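Local coordinates for protein ATP-dependent helicase FUN30 (Saccharomyces cerevisiae S288c, PDB 5GN1) that remodels nucleosomes by ATP hydrolysis, promotes DNA end resection at double-strand breaks, is required for heterochromatin organization, and is represented here by the C-terminal part of its ATPase domain, at residues Pro114-Asn119 with Thr212-Ile217; Asn119-Lys124 with Met155-Leu160; Ile125-Ser130 with Tyr147-Met152. All blocks are in the same frame, centred on the assembly; numbering follows the deposited sequence.

Interaction 1. Residues Pro114-Asn119 with Thr212-Ile217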
ATOM      1  N   PRO A 114       8.938   1.978   0.452  1.00 23.84           N
ATOM      2  CA  PRO A 114       9.626   3.054  -0.290  1.00 26.77           C
ATOM      3  C   PRO A 114       9.195   3.187  -1.730  1.00 25.60           C
ATOM      4  O   PRO A 114       9.228   4.301  -2.274  1.00 21.39           O
ATOM      5  CB  PRO A 114      11.103   2.647  -0.208  1.00 22.78           C
ATOM      6  CG  PRO A 114      11.208   1.869   1.075  1.00 21.27           C
ATOM      7  CD  PRO A 114       9.874   1.152   1.238  1.00 21.73           C
ATOM      8  N   LEU A 115       8.821   2.089  -2.388  1.00 19.47           N
ATOM      9  CA  LEU A 115       8.513   2.195  -3.810  1.00 22.50           C
ATOM     10  C   LEU A 115       7.168   2.844  -4.073  1.00 23.31           C
ATOM     11  O   LEU A 115       6.755   2.904  -5.228  1.00 20.63           O
ATOM     12  CB  LEU A 115       8.553   0.815  -4.482  1.00 20.85           C
ATOM     13  CG  LEU A 115       9.917   0.110  -4.444  1.00 21.77           C
ATOM     14  CD1 LEU A 115       9.872  -1.199  -5.253  1.00 23.64           C
ATOM     15  CD2 LEU A 115      11.038   1.034  -4.923  1.00 23.80           C
ATOM     16  N   LEU A 116       6.474   3.298  -3.033  1.00 19.91           N
ATOM     17  CA  LEU A 116       5.306   4.153  -3.174  1.00 19.95           C
ATOM     18  C   LEU A 116       5.693   5.612  -3.371  1.00 19.67           C
ATOM     19  O   LEU A 116       4.817   6.483  -3.356  1.00 20.73           O
ATOM     20  CB  LEU A 116       4.403   4.024  -1.941  1.00 17.77           C
ATOM     21  CG  LEU A 116       3.817   2.636  -1.674  1.00 19.32           C
ATOM     22  CD1 LEU A 116       3.152   2.611  -0.293  1.00 15.63           C
ATOM     23  CD2 LEU A 116       2.854   2.238  -2.798  1.00 15.95           C
ATOM     24  N   PHE A 117       6.986   5.872  -3.533  1.00 18.35           N
ATOM     25  CA  PHE A 117       7.536   7.212  -3.693  1.00 23.11           C
ATOM     26  C   PHE A 117       8.522   7.184  -4.846  1.00 24.03           C
ATOM     27  O   PHE A 117       9.031   6.130  -5.225  1.00 22.00           O
ATOM     28  CB  PHE A 117       8.263   7.697  -2.425  1.00 23.36           C
ATOM     29  CG  PHE A 117       7.369   7.845  -1.233  1.00 26.57           C
ATOM     30  CD1 PHE A 117       7.023   6.739  -0.473  1.00 23.82           C
ATOM     31  CD2 PHE A 117       6.878   9.089  -0.867  1.00 24.41           C
ATOM     32  CE1 PHE A 117       6.191   6.861   0.619  1.00 20.26           C
ATOM     33  CE2 PHE A 117       6.044   9.220   0.232  1.00 27.37           C
ATOM     34  CZ  PHE A 117       5.705   8.108   0.978  1.00 23.32           C
ATOM     35  N   ARG A 118       8.802   8.357  -5.399  1.00 26.58           N
ATOM     36  CA  ARG A 118       9.824   8.491  -6.422  1.00 20.44           C
ATOM     37  C   ARG A 118      11.081   9.029  -5.740  1.00 23.09           C
ATOM     38  O   ARG A 118      11.121  10.198  -5.340  1.00 29.17           O
ATOM     39  CB  ARG A 118       9.389   9.448  -7.537  1.00 23.78           C
ATOM     40  CG  ARG A 118      10.406   9.555  -8.685  1.00 23.54           C
ATOM     41  CD  ARG A 118       9.853  10.345  -9.894  1.00 23.20           C
ATOM     42  NE  ARG A 118       9.677  11.769  -9.616  1.00 25.41           N
ATOM     43  CZ  ARG A 118      10.641  12.687  -9.725  1.00 32.24           C
ATOM     44  NH1 ARG A 118      11.866  12.332 -10.095  1.00 29.03           N
ATOM     45  NH2 ARG A 118      10.378  13.963  -9.461  1.00 31.64           N
ATOM     46  N   ASN A 119      12.064   8.154  -5.545  1.00 26.45           N
ATOM     47  CA  ASN A 119      13.450   8.473  -5.201  1.00 30.37           C
ATOM     48  C   ASN A 119      14.556   7.810  -5.992  1.00 28.94           C
ATOM     49  O   ASN A 119      15.598   8.416  -6.242  1.00 35.23           O
ATOM     50  CB  ASN A 119      13.643   7.958  -3.767  1.00 33.62           C
ATOM     51  CG  ASN A 119      12.882   8.756  -2.745  1.00 36.51           C
ATOM     52  OD1 ASN A 119      13.258   9.879  -2.385  1.00 39.43           O
ATOM     53  ND2 ASN A 119      11.801   8.178  -2.257  1.00 37.67           N
ATOM     54  N   THR A 212      -4.232  -0.322  -3.800  1.00 20.07           N
ATOM     55  CA  THR A 212      -3.941  -1.171  -4.956  1.00 21.91           C
ATOM     56  C   THR A 212      -2.474  -1.104  -5.350  1.00 20.29           C
ATOM     57  O   THR A 212      -1.923  -2.091  -5.854  1.00 18.54           O
ATOM     58  CB  THR A 212      -4.821  -0.791  -6.152  1.00 29.01           C
ATOM     59  OG1 THR A 212      -4.771   0.624  -6.357  1.00 31.45           O
ATOM     60  CG2 THR A 212      -6.262  -1.228  -5.911  1.00 33.98           C
ATOM     61  N   GLN A 213      -1.817   0.043  -5.116  1.00 20.66           N
ATOM     62  CA  GLN A 213      -0.378   0.149  -5.370  1.00 19.09           C
ATOM     63  C   GLN A 213       0.420  -0.834  -4.523  1.00 18.92           C
ATOM     64  O   GLN A 213       1.457  -1.355  -4.963  1.00 17.48           O
ATOM     65  CB  GLN A 213       0.103   1.566  -5.082  1.00 22.44           C
ATOM     66  CG  GLN A 213      -0.376   2.653  -6.018  1.00 27.12           C
ATOM     67  CD  GLN A 213       0.015   4.029  -5.487  1.00 33.43           C
ATOM     68  OE1 GLN A 213      -0.475   4.471  -4.442  1.00 37.85           O
ATOM     69  NE2 GLN A 213       0.909   4.700  -6.193  1.00 32.94           N
ATOM     70  N   VAL A 214      -0.018  -1.061  -3.286  1.00 15.43           N
ATOM     71  CA  VAL A 214       0.626  -2.079  -2.457  1.00 16.10           C
ATOM     72  C   VAL A 214       0.400  -3.471  -3.038  1.00 14.83           C
ATOM     73  O   VAL A 214       1.325  -4.285  -3.078  1.00 16.83           O
ATOM     74  CB  VAL A 214       0.138  -1.970  -1.000  1.00 16.28           C
ATOM     75  CG1 VAL A 214       0.503  -3.236  -0.194  1.00 20.13           C
ATOM     76  CG2 VAL A 214       0.722  -0.714  -0.338  1.00 19.56           C
ATOM     77  N   LEU A 215      -0.823  -3.767  -3.505  1.00 17.52           N
ATOM     78  CA  LEU A 215      -1.080  -5.065  -4.140  1.00 17.31           C
ATOM     79  C   LEU A 215      -0.159  -5.301  -5.339  1.00 19.93           C
ATOM     80  O   LEU A 215       0.367  -6.410  -5.527  1.00 17.93           O
ATOM     81  CB  LEU A 215      -2.548  -5.162  -4.567  1.00 18.00           C
ATOM     82  CG  LEU A 215      -3.547  -5.176  -3.395  1.00 21.02           C
ATOM     83  CD1 LEU A 215      -4.971  -5.291  -3.870  1.00 23.01           C
ATOM     84  CD2 LEU A 215      -3.222  -6.325  -2.424  1.00 21.04           C
ATOM     85  N   ASP A 216       0.050  -4.270  -6.161  1.00 16.88           N
ATOM     86  CA  ASP A 216       0.985  -4.380  -7.280  1.00 17.42           C
ATOM     87  C   ASP A 216       2.386  -4.733  -6.796  1.00 16.96           C
ATOM     88  O   ASP A 216       3.071  -5.577  -7.392  1.00 20.74           O
ATOM     89  CB  ASP A 216       1.015  -3.062  -8.075  1.00 18.48           C
ATOM     90  CG  ASP A 216      -0.356  -2.666  -8.646  1.00 27.68           C
ATOM     91  OD1 ASP A 216      -1.236  -3.542  -8.795  1.00 27.83           O
ATOM     92  OD2 ASP A 216      -0.548  -1.470  -8.973  1.00 25.96           O
ATOM     93  N   ILE A 217       2.844  -4.085  -5.728  1.00 16.78           N
ATOM     94  CA  ILE A 217       4.186  -4.383  -5.234  1.00 18.20           C
ATOM     95  C   ILE A 217       4.247  -5.806  -4.706  1.00 18.86           C
ATOM     96  O   ILE A 217       5.239  -6.520  -4.908  1.00 16.84           O
ATOM     97  CB  ILE A 217       4.604  -3.377  -4.149  1.00 17.83           C
ATOM     98  CG1 ILE A 217       4.737  -1.976  -4.741  1.00 21.44           C
ATOM     99  CG2 ILE A 217       5.921  -3.809  -3.534  1.00 20.65           C
ATOM    100  CD1 ILE A 217       4.860  -0.876  -3.671  1.00 16.78           C
TER
HETATM  101  O   HOH W   1       1.724   6.562  -3.979  1.00 30.04           O
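Leu116 reaches from a short 3-10 turn to the first turns of helix 212-224, where Gln213, Val214 and Ile217 receive it. Its CB leads to CG, which lies beside the backbone N and anti to the carbonyl carbon (chi1 -62°), and CG already comes within 4.2 Å of Ile217 CD1. The branch then divides its partners. CD1 lies 4.1 Å from Val214 CG2, while CD2 rests 3.6 Å from Gln213 CB and also meets Ile217 CD1, at 3.8 Å. A forked leucine suits this place because its two methyls can touch residues one helical turn apart, Gln213 and Ile217, as well as Val214 between them. Leu115 adds a lighter touch, its CB 4.1 Å from Ile217 CD1, so that this one methyl serves both leucines. Gln213 plays a double part: its CB joins the apolar patch, whereas its amide NE2 gives a hydrogen bond of 3.0 Å to water 1. The same water donates to Leu116 O at 3.2 Å and thereby bridges loop and helix. Helix 212-224 follows strand 205-209 of the parallel RecA-like sheet, so the contact sets the loop after helix 100-110 against the core of the ATPase-C domain. No direct hydrogen bond crosses between the segments; apolar packing and one water bridge join them, a chemistry that would probably fix direction less strictly than direct polar bonds.

Interaction 2. Residues Asn119-Lys124 with Met155-Leu160; sequences NIYNDK and MTDFEL
Asp157 turns its carboxylate to three successive backbone N-H groups of the loop, those of Asn119, Ile120 and Tyr121. Its CG lies beside the backbone N and anti to the carbonyl carbon (chi1 -77°), from where both oxygens meet the loop. OD2 takes two N-H groups: Ile120 N at 2.8 Å on the syn side, nearly straight at 172°, and Asn119 N at 3.1 Å from the opposite face of the carboxylate plane. OD1 accepts from Tyr121 N, also at 3.1 Å, from 42° out of that plane. Aspartate suits the place because its short side chain carries two acceptors, enough to hold a bend in which Tyr121 centres an inverse gamma turn. An alanine here would probably leave the three N-H groups without these acceptors and the turn less firmly held. Water 2 accepts from Asn119 ND2 and lies 2.6 Å from Asp157 OD2. Helix 157-166 begins with a capping box: Thr156 OG1 accepts from Glu159 N, and Glu159 OE1 from Thr156 N. Packing takes over at Tyr121, where Leu160 CB sits over the ring centre in a CH-pi contact, 3.7 Å from the centroid, and Leu160 CD1 lies 3.5 Å from Tyr121 CB. The N-terminal end of the helix dipole would be expected to favour the carboxylate's negative charge, and the converging N-H groups would probably add to this.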
ATOM      1  N   ASN A 119      12.064   8.154  -5.545  1.00 26.45           N
ATOM      2  CA  ASN A 119      13.450   8.473  -5.201  1.00 30.37           C
ATOM      3  C   ASN A 119      14.556   7.810  -5.992  1.00 28.94           C
ATOM      4  O   ASN A 119      15.598   8.416  -6.242  1.00 35.23           O
ATOM      5  CB  ASN A 119      13.643   7.958  -3.767  1.00 33.62           C
ATOM      6  CG  ASN A 119      12.882   8.756  -2.745  1.00 36.51           C
ATOM      7  OD1 ASN A 119      13.258   9.879  -2.385  1.00 39.43           O
ATOM      8  ND2 ASN A 119      11.801   8.178  -2.257  1.00 37.67           N
ATOM      9  N   ILE A 120      14.309   6.581  -6.450  1.00 24.49           N
ATOM     10  CA  ILE A 120      15.305   5.890  -7.259  1.00 28.85           C
ATOM     11  C   ILE A 120      15.291   6.557  -8.627  1.00 34.82           C
ATOM     12  O   ILE A 120      16.343   6.893  -9.190  1.00 30.35           O
ATOM     13  CB  ILE A 120      14.983   4.388  -7.345  1.00 26.36           C
ATOM     14  CG1 ILE A 120      15.137   3.755  -5.951  1.00 26.78           C
ATOM     15  CG2 ILE A 120      15.856   3.695  -8.376  1.00 26.06           C
ATOM     16  CD1 ILE A 120      14.634   2.324  -5.882  1.00 28.06           C
ATOM     17  N   TYR A 121      14.094   6.783  -9.171  1.00 26.81           N
ATOM     18  CA  TYR A 121      13.936   7.438 -10.468  1.00 27.43           C
ATOM     19  C   TYR A 121      13.958   8.959 -10.270  1.00 27.43           C
ATOM     20  O   TYR A 121      12.953   9.655 -10.408  1.00 28.24           O
ATOM     21  CB  TYR A 121      12.649   6.970 -11.138  1.00 25.63           C
ATOM     22  CG  TYR A 121      12.630   5.513 -11.558  1.00 24.97           C
ATOM     23  CD1 TYR A 121      12.242   4.513 -10.670  1.00 26.52           C
ATOM     24  CD2 TYR A 121      12.998   5.137 -12.845  1.00 28.11           C
ATOM     25  CE1 TYR A 121      12.217   3.184 -11.047  1.00 19.89           C
ATOM     26  CE2 TYR A 121      12.981   3.808 -13.234  1.00 26.21           C
ATOM     27  CZ  TYR A 121      12.588   2.830 -12.323  1.00 27.51           C
ATOM     28  OH  TYR A 121      12.559   1.499 -12.687  1.00 23.16           O
ATOM     29  N   ASN A 122      15.121   9.475  -9.909  1.00 29.99           N
ATOM     30  CA  ASN A 122      15.315  10.877  -9.608  1.00 30.47           C
ATOM     31  C   ASN A 122      15.219  11.767 -10.842  1.00 33.74           C
ATOM     32  O   ASN A 122      15.207  11.284 -11.924  1.00 30.27           O
ATOM     33  CB  ASN A 122      16.639  11.092  -8.917  1.00 38.28           C
ATOM     34  CG  ASN A 122      17.797  10.683  -9.780  1.00 35.18           C
ATOM     35  OD1 ASN A 122      17.834  10.978 -10.934  1.00 33.84           O
ATOM     36  ND2 ASN A 122      18.714   9.987  -9.212  1.00 31.55           N
ATOM     37  N   ASP A 123      15.157  13.073 -10.619  1.00 35.32           N
ATOM     38  CA  ASP A 123      15.007  14.015 -11.714  1.00 37.51           C
ATOM     39  C   ASP A 123      15.939  13.772 -12.856  1.00 38.06           C
ATOM     40  O   ASP A 123      15.542  13.901 -13.998  1.00 35.09           O
ATOM     41  CB  ASP A 123      15.014  15.446 -11.221  1.00 35.16           C
ATOM     42  CG  ASP A 123      13.795  15.817 -10.388  1.00 45.62           C
ATOM     43  OD1 ASP A 123      12.909  14.963 -10.227  1.00 39.34           O
ATOM     44  OD2 ASP A 123      13.715  16.950  -9.873  1.00 44.30           O
ATOM     45  N   LYS A 124      17.183  13.419 -12.549  1.00 44.68           N
ATOM     46  CA  LYS A 124      18.181  13.155 -13.579  1.00 39.55           C
ATOM     47  C   LYS A 124      17.815  11.858 -14.313  1.00 35.87           C
ATOM     48  O   LYS A 124      18.056  11.725 -15.513  1.00 34.40           O
ATOM     49  CB  LYS A 124      19.592  13.236 -12.990  1.00 42.24           C
ATOM     50  CG  LYS A 124      19.883  14.526 -12.242  1.00 49.74           C
ATOM     51  CD  LYS A 124      20.339  15.622 -13.190  1.00 54.51           C
ATOM     52  CE  LYS A 124      20.971  16.780 -12.433  1.00 64.63           C
ATOM     53  NZ  LYS A 124      21.162  17.974 -13.301  1.00 58.77           N
ATOM     54  N   MET A 155       4.877  10.115 -11.034  1.00 21.30           N
ATOM     55  CA  MET A 155       4.736   8.686 -10.805  1.00 21.95           C
ATOM     56  C   MET A 155       5.681   8.231  -9.699  1.00 25.56           C
ATOM     57  O   MET A 155       6.632   8.933  -9.339  1.00 21.80           O
ATOM     58  CB  MET A 155       5.003   7.906 -12.094  1.00 21.12           C
ATOM     59  CG  MET A 155       4.029   8.280 -13.221  1.00 22.44           C
ATOM     60  SD  MET A 155       4.562   7.654 -14.845  1.00 31.41           S
ATOM     61  CE  MET A 155       4.581   5.909 -14.590  1.00 20.19           C
ATOM     62  N   THR A 156       5.392   7.044  -9.154  1.00 22.52           N
ATOM     63  CA  THR A 156       6.185   6.417  -8.106  1.00 20.76           C
ATOM     64  C   THR A 156       7.271   5.541  -8.721  1.00 19.08           C
ATOM     65  O   THR A 156       7.203   5.153  -9.888  1.00 18.36           O
ATOM     66  CB  THR A 156       5.310   5.559  -7.178  1.00 21.42           C
ATOM     67  OG1 THR A 156       4.875   4.375  -7.879  1.00 21.54           O
ATOM     68  CG2 THR A 156       4.085   6.352  -6.651  1.00 21.03           C
ATOM     69  N   ASP A 157       8.285   5.221  -7.907  1.00 17.28           N
ATOM     70  CA  ASP A 157       9.315   4.303  -8.365  1.00 17.46           C
ATOM     71  C   ASP A 157       8.707   3.010  -8.894  1.00 22.06           C
ATOM     72  O   ASP A 157       9.137   2.500  -9.932  1.00 19.85           O
ATOM     73  CB  ASP A 157      10.321   4.001  -7.247  1.00 20.07           C
ATOM     74  CG  ASP A 157      11.307   5.128  -7.026  1.00 26.87           C
ATOM     75  OD1 ASP A 157      11.416   6.010  -7.909  1.00 24.03           O
ATOM     76  OD2 ASP A 157      11.981   5.123  -5.975  1.00 27.33           O
ATOM     77  N   PHE A 158       7.685   2.467  -8.217  1.00 19.66           N
ATOM     78  CA  PHE A 158       7.160   1.202  -8.720  1.00 20.54           C
ATOM     79  C   PHE A 158       6.348   1.395  -9.992  1.00 19.92           C
ATOM     80  O   PHE A 158       6.352   0.520 -10.865  1.00 21.22           O
ATOM     81  CB  PHE A 158       6.321   0.476  -7.675  1.00 22.94           C
ATOM     82  CG  PHE A 158       6.044  -0.949  -8.056  1.00 24.57           C
ATOM     83  CD1 PHE A 158       7.007  -1.925  -7.858  1.00 24.96           C
ATOM     84  CD2 PHE A 158       4.866  -1.292  -8.694  1.00 23.27           C
ATOM     85  CE1 PHE A 158       6.774  -3.235  -8.247  1.00 31.04           C
ATOM     86  CE2 PHE A 158       4.624  -2.606  -9.078  1.00 25.87           C
ATOM     87  CZ  PHE A 158       5.582  -3.569  -8.859  1.00 21.85           C
ATOM     88  N   GLU A 159       5.623   2.511 -10.116  1.00 18.66           N
ATOM     89  CA  GLU A 159       4.927   2.767 -11.374  1.00 17.27           C
ATOM     90  C   GLU A 159       5.929   2.960 -12.504  1.00 22.48           C
ATOM     91  O   GLU A 159       5.700   2.513 -13.637  1.00 21.87           O
ATOM     92  CB  GLU A 159       4.018   3.993 -11.249  1.00 19.77           C
ATOM     93  CG  GLU A 159       2.822   3.771 -10.337  1.00 20.68           C
ATOM     94  CD  GLU A 159       2.193   5.060  -9.824  1.00 30.85           C
ATOM     95  OE1 GLU A 159       2.769   6.164 -10.013  1.00 23.80           O
ATOM     96  OE2 GLU A 159       1.093   4.952  -9.248  1.00 29.66           O
ATOM     97  N   LEU A 160       7.048   3.619 -12.218  1.00 20.83           N
ATOM     98  CA  LEU A 160       8.031   3.836 -13.274  1.00 26.37           C
ATOM     99  C   LEU A 160       8.694   2.524 -13.662  1.00 23.62           C
ATOM    100  O   LEU A 160       8.955   2.284 -14.845  1.00 28.02           O
ATOM    101  CB  LEU A 160       9.057   4.882 -12.836  1.00 20.55           C
ATOM    102  CG  LEU A 160       8.472   6.288 -12.875  1.00 22.73           C
ATOM    103  CD1 LEU A 160       9.205   7.245 -11.952  1.00 20.36           C
ATOM    104  CD2 LEU A 160       8.435   6.821 -14.310  1.00 27.13           C
TER
HETATM  105  O   HOH W   2      11.621   5.349  -3.361  1.00 34.76           O

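Interaction 3. Residues Ile125-Ser130 with Tyr147-Met152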
ATOM      1  N   ILE A 125      17.190  10.946 -13.593  1.00 37.02           N
ATOM      2  CA  ILE A 125      16.753   9.662 -14.136  1.00 33.44           C
ATOM      3  C   ILE A 125      15.556   9.739 -15.106  1.00 35.94           C
ATOM      4  O   ILE A 125      15.603   9.087 -16.148  1.00 33.69           O
ATOM      5  CB  ILE A 125      16.415   8.684 -13.001  1.00 32.70           C
ATOM      6  CG1 ILE A 125      17.580   8.606 -12.003  1.00 37.57           C
ATOM      7  CG2 ILE A 125      16.073   7.314 -13.557  1.00 34.37           C
ATOM      8  CD1 ILE A 125      18.931   8.562 -12.664  1.00 41.24           C
ATOM      9  N   ILE A 126      14.502  10.494 -14.780  1.00 37.18           N
ATOM     10  CA  ILE A 126      13.373  10.565 -15.675  1.00 39.46           C
ATOM     11  C   ILE A 126      13.642  11.400 -16.897  1.00 40.98           C
ATOM     12  O   ILE A 126      13.044  11.197 -17.944  1.00 41.24           O
ATOM     13  CB  ILE A 126      12.107  10.965 -14.931  1.00 33.01           C
ATOM     14  CG1 ILE A 126      12.257  12.328 -14.344  1.00 32.90           C
ATOM     15  CG2 ILE A 126      11.800   9.964 -13.841  1.00 31.12           C
ATOM     16  CD1 ILE A 126      11.010  12.781 -13.653  1.00 32.59           C
ATOM     17  N   THR A 127      14.569  12.335 -16.767  1.00 40.47           N
ATOM     18  CA  THR A 127      14.919  13.168 -17.899  1.00 42.55           C
ATOM     19  C   THR A 127      15.422  12.258 -18.984  1.00 41.50           C
ATOM     20  O   THR A 127      14.944  12.310 -20.077  1.00 46.30           O
ATOM     21  CB  THR A 127      15.991  14.165 -17.519  1.00 41.97           C
ATOM     22  OG1 THR A 127      15.472  15.088 -16.575  1.00 42.58           O
ATOM     23  CG2 THR A 127      16.450  14.905 -18.705  1.00 44.21           C
ATOM     24  N   LYS A 128      16.312  11.344 -18.658  1.00 41.02           N
ATOM     25  CA  LYS A 128      16.823  10.423 -19.665  1.00 43.94           C
ATOM     26  C   LYS A 128      15.749   9.454 -20.146  1.00 38.64           C
ATOM     27  O   LYS A 128      15.773   9.046 -21.311  1.00 41.51           O
ATOM     28  CB  LYS A 128      18.035   9.657 -19.119  1.00 43.47           C
ATOM     29  CG  LYS A 128      19.024  10.504 -18.299  1.00 49.02           C
ATOM     30  CD  LYS A 128      19.419  11.827 -18.998  1.00 40.89           C
ATOM     31  CE  LYS A 128      19.498  12.982 -17.990  1.00 45.40           C
ATOM     32  NZ  LYS A 128      19.977  14.282 -18.580  1.00 51.74           N
ATOM     33  N   MET A 129      14.804   9.062 -19.280  1.00 42.44           N
ATOM     34  CA  MET A 129      13.750   8.142 -19.713  1.00 41.64           C
ATOM     35  C   MET A 129      12.740   8.842 -20.615  1.00 43.26           C
ATOM     36  O   MET A 129      12.177   8.226 -21.532  1.00 38.12           O
ATOM     37  CB  MET A 129      13.021   7.545 -18.505  1.00 36.23           C
ATOM     38  CG  MET A 129      13.876   6.737 -17.569  1.00 42.38           C
ATOM     39  SD  MET A 129      12.968   6.340 -16.059  1.00 33.01           S
ATOM     40  CE  MET A 129      11.616   5.401 -16.741  1.00 26.03           C
ATOM     41  N   SER A 130      12.517  10.112 -20.342  1.00 40.95           N
ATOM     42  CA  SER A 130      11.637  10.859 -21.191  1.00 42.45           C
ATOM     43  C   SER A 130      12.209  11.050 -22.590  1.00 54.54           C
ATOM     44  O   SER A 130      11.523  10.794 -23.550  1.00 54.96           O
ATOM     45  CB  SER A 130      11.265  12.171 -20.566  1.00 42.86           C
ATOM     46  OG  SER A 130      12.352  12.979 -20.329  1.00 46.14           O
ATOM     47  N   TYR A 147       6.547  17.177 -21.474  1.00 55.75           N
ATOM     48  CA  TYR A 147       5.248  16.591 -21.162  1.00 58.02           C
ATOM     49  C   TYR A 147       5.397  15.185 -20.583  1.00 47.86           C
ATOM     50  O   TYR A 147       4.865  14.904 -19.503  1.00 38.46           O
ATOM     51  CB  TYR A 147       4.339  16.578 -22.408  1.00 56.11           C
ATOM     52  CG  TYR A 147       3.784  17.951 -22.803  1.00 61.44           C
ATOM     53  CD1 TYR A 147       4.181  19.108 -22.135  1.00 62.85           C
ATOM     54  CD2 TYR A 147       2.848  18.083 -23.829  1.00 60.54           C
ATOM     55  CE1 TYR A 147       3.684  20.353 -22.491  1.00 62.85           C
ATOM     56  CE2 TYR A 147       2.336  19.331 -24.186  1.00 60.88           C
ATOM     57  CZ  TYR A 147       2.757  20.458 -23.508  1.00 60.50           C
ATOM     58  OH  TYR A 147       2.265  21.698 -23.841  1.00 63.95           O
ATOM     59  N   ILE A 148       6.124  14.299 -21.273  1.00 45.30           N
ATOM     60  CA  ILE A 148       6.342  12.956 -20.739  1.00 46.78           C
ATOM     61  C   ILE A 148       7.112  13.015 -19.425  1.00 44.08           C
ATOM     62  O   ILE A 148       6.865  12.222 -18.506  1.00 39.26           O
ATOM     63  CB  ILE A 148       7.061  12.072 -21.769  1.00 48.13           C
ATOM     64  CG1 ILE A 148       6.235  12.022 -23.040  1.00 52.29           C
ATOM     65  CG2 ILE A 148       7.349  10.684 -21.212  1.00 44.22           C
ATOM     66  CD1 ILE A 148       5.048  11.163 -22.875  1.00 50.48           C
ATOM     67  N   LYS A 149       8.053  13.954 -19.314  1.00 40.18           N
ATOM     68  CA  LYS A 149       8.857  14.038 -18.101  1.00 44.22           C
ATOM     69  C   LYS A 149       8.041  14.590 -16.945  1.00 43.07           C
ATOM     70  O   LYS A 149       8.209  14.162 -15.798  1.00 35.24           O
ATOM     71  CB  LYS A 149      10.100  14.896 -18.339  1.00 47.77           C
ATOM     72  CG  LYS A 149      11.075  14.875 -17.176  1.00 45.09           C
ATOM     73  CD  LYS A 149      12.257  15.811 -17.388  1.00 49.38           C
ATOM     74  CE  LYS A 149      12.692  16.442 -16.067  1.00 47.45           C
ATOM     75  NZ  LYS A 149      13.902  17.303 -16.222  1.00 54.84           N
ATOM     76  N   GLU A 150       7.153  15.547 -17.220  1.00 36.65           N
ATOM     77  CA  GLU A 150       6.244  16.002 -16.177  1.00 39.93           C
ATOM     78  C   GLU A 150       5.334  14.870 -15.717  1.00 28.11           C
ATOM     79  O   GLU A 150       5.064  14.739 -14.520  1.00 34.06           O
ATOM     80  CB  GLU A 150       5.416  17.186 -16.666  1.00 41.33           C
ATOM     81  CG  GLU A 150       4.797  17.994 -15.540  1.00 46.23           C
ATOM     82  CD  GLU A 150       3.870  19.082 -16.049  1.00 56.85           C
ATOM     83  OE1 GLU A 150       3.570  19.084 -17.266  1.00 54.64           O
ATOM     84  OE2 GLU A 150       3.451  19.936 -15.235  1.00 59.71           O
ATOM     85  N   ASP A 151       4.845  14.053 -16.656  1.00 32.83           N
ATOM     86  CA  ASP A 151       4.044  12.885 -16.297  1.00 31.13           C
ATOM     87  C   ASP A 151       4.836  11.938 -15.405  1.00 32.87           C
ATOM     88  O   ASP A 151       4.328  11.452 -14.388  1.00 26.90           O
ATOM     89  CB  ASP A 151       3.571  12.148 -17.556  1.00 31.01           C
ATOM     90  CG  ASP A 151       2.330  12.780 -18.191  1.00 39.98           C
ATOM     91  OD1 ASP A 151       1.904  13.874 -17.753  1.00 35.22           O
ATOM     92  OD2 ASP A 151       1.795  12.182 -19.146  1.00 42.93           O
ATOM     93  N   MET A 152       6.083  11.651 -15.787  1.00 29.47           N
ATOM     94  CA  MET A 152       6.930  10.768 -14.989  1.00 28.26           C
ATOM     95  C   MET A 152       7.208  11.341 -13.606  1.00 24.89           C
ATOM     96  O   MET A 152       7.247  10.595 -12.623  1.00 29.88           O
ATOM     97  CB  MET A 152       8.236  10.499 -15.724  1.00 29.48           C
ATOM     98  CG  MET A 152       8.094   9.553 -16.893  1.00 30.73           C
ATOM     99  SD  MET A 152       9.641   9.457 -17.825  1.00 37.07           S
ATOM    100  CE  MET A 152       9.234   8.196 -18.999  1.00 20.31           C
TER
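Lys149 and Thr127 make the one direct hydrogen bond between the two segments, NZ to OG1 at 2.7 Å. The lysine starts with CG anti to the backbone N (chi1 -172°) and bends at chi3, and its CD and CE run past Thr127 OG1. A lysine suits this partly exposed border: its methylenes can lie against the neighbouring helix while its amine finds a polar mate. Thr127 OG1 is itself hydrogen-bonded to Asp123 O, one turn earlier. Helices 123-133 and 145-153 belong to the helical region that falls, in chain order, between strands 49-56 and 205-209 of the RecA-like sheet, and their segments cross at 137°, with axes 8.7 Å apart. Small size matters at Ser130, where the backbones of the two segments come nearest, its CA 5.2 Å from that of Lys149; its CB packs 3.7 Å from Lys149 CB. Apolar packing lies on the side towards helix 157-166, where Met152 touches Leu160 and Leu163. Ile126 and Met152 slide past each other in opposite directions, CB to CB at 4.0 Å, and Ile126 CG1 also meets Lys149 CG. The unbranched Met152 continues between the helices, its CE 3.9 Å from Met129 CB.

In the fold
From the N terminus, the chain passes strand 49-56 and helices 60-82 and 100-110 before entering the loop 114-119, the first half of interaction 1. That contact closes only at 212-217, beyond strand 205-209, and so encloses the other two. Interaction 2 begins at Asn119, which it shares with interaction 1, and closes at 155-160; interaction 3 is nested within it, joining 125-130 to 147-152. None of them cross. Arg118 links the levels, its NH2 forming a salt bridge with Asp123 OD1, while Tyr121 packs on Met129. Together they tie helices 123-133, 145-153 and 157-166 to one another and, through the loop, to helix 212-224 beside the parallel sheet.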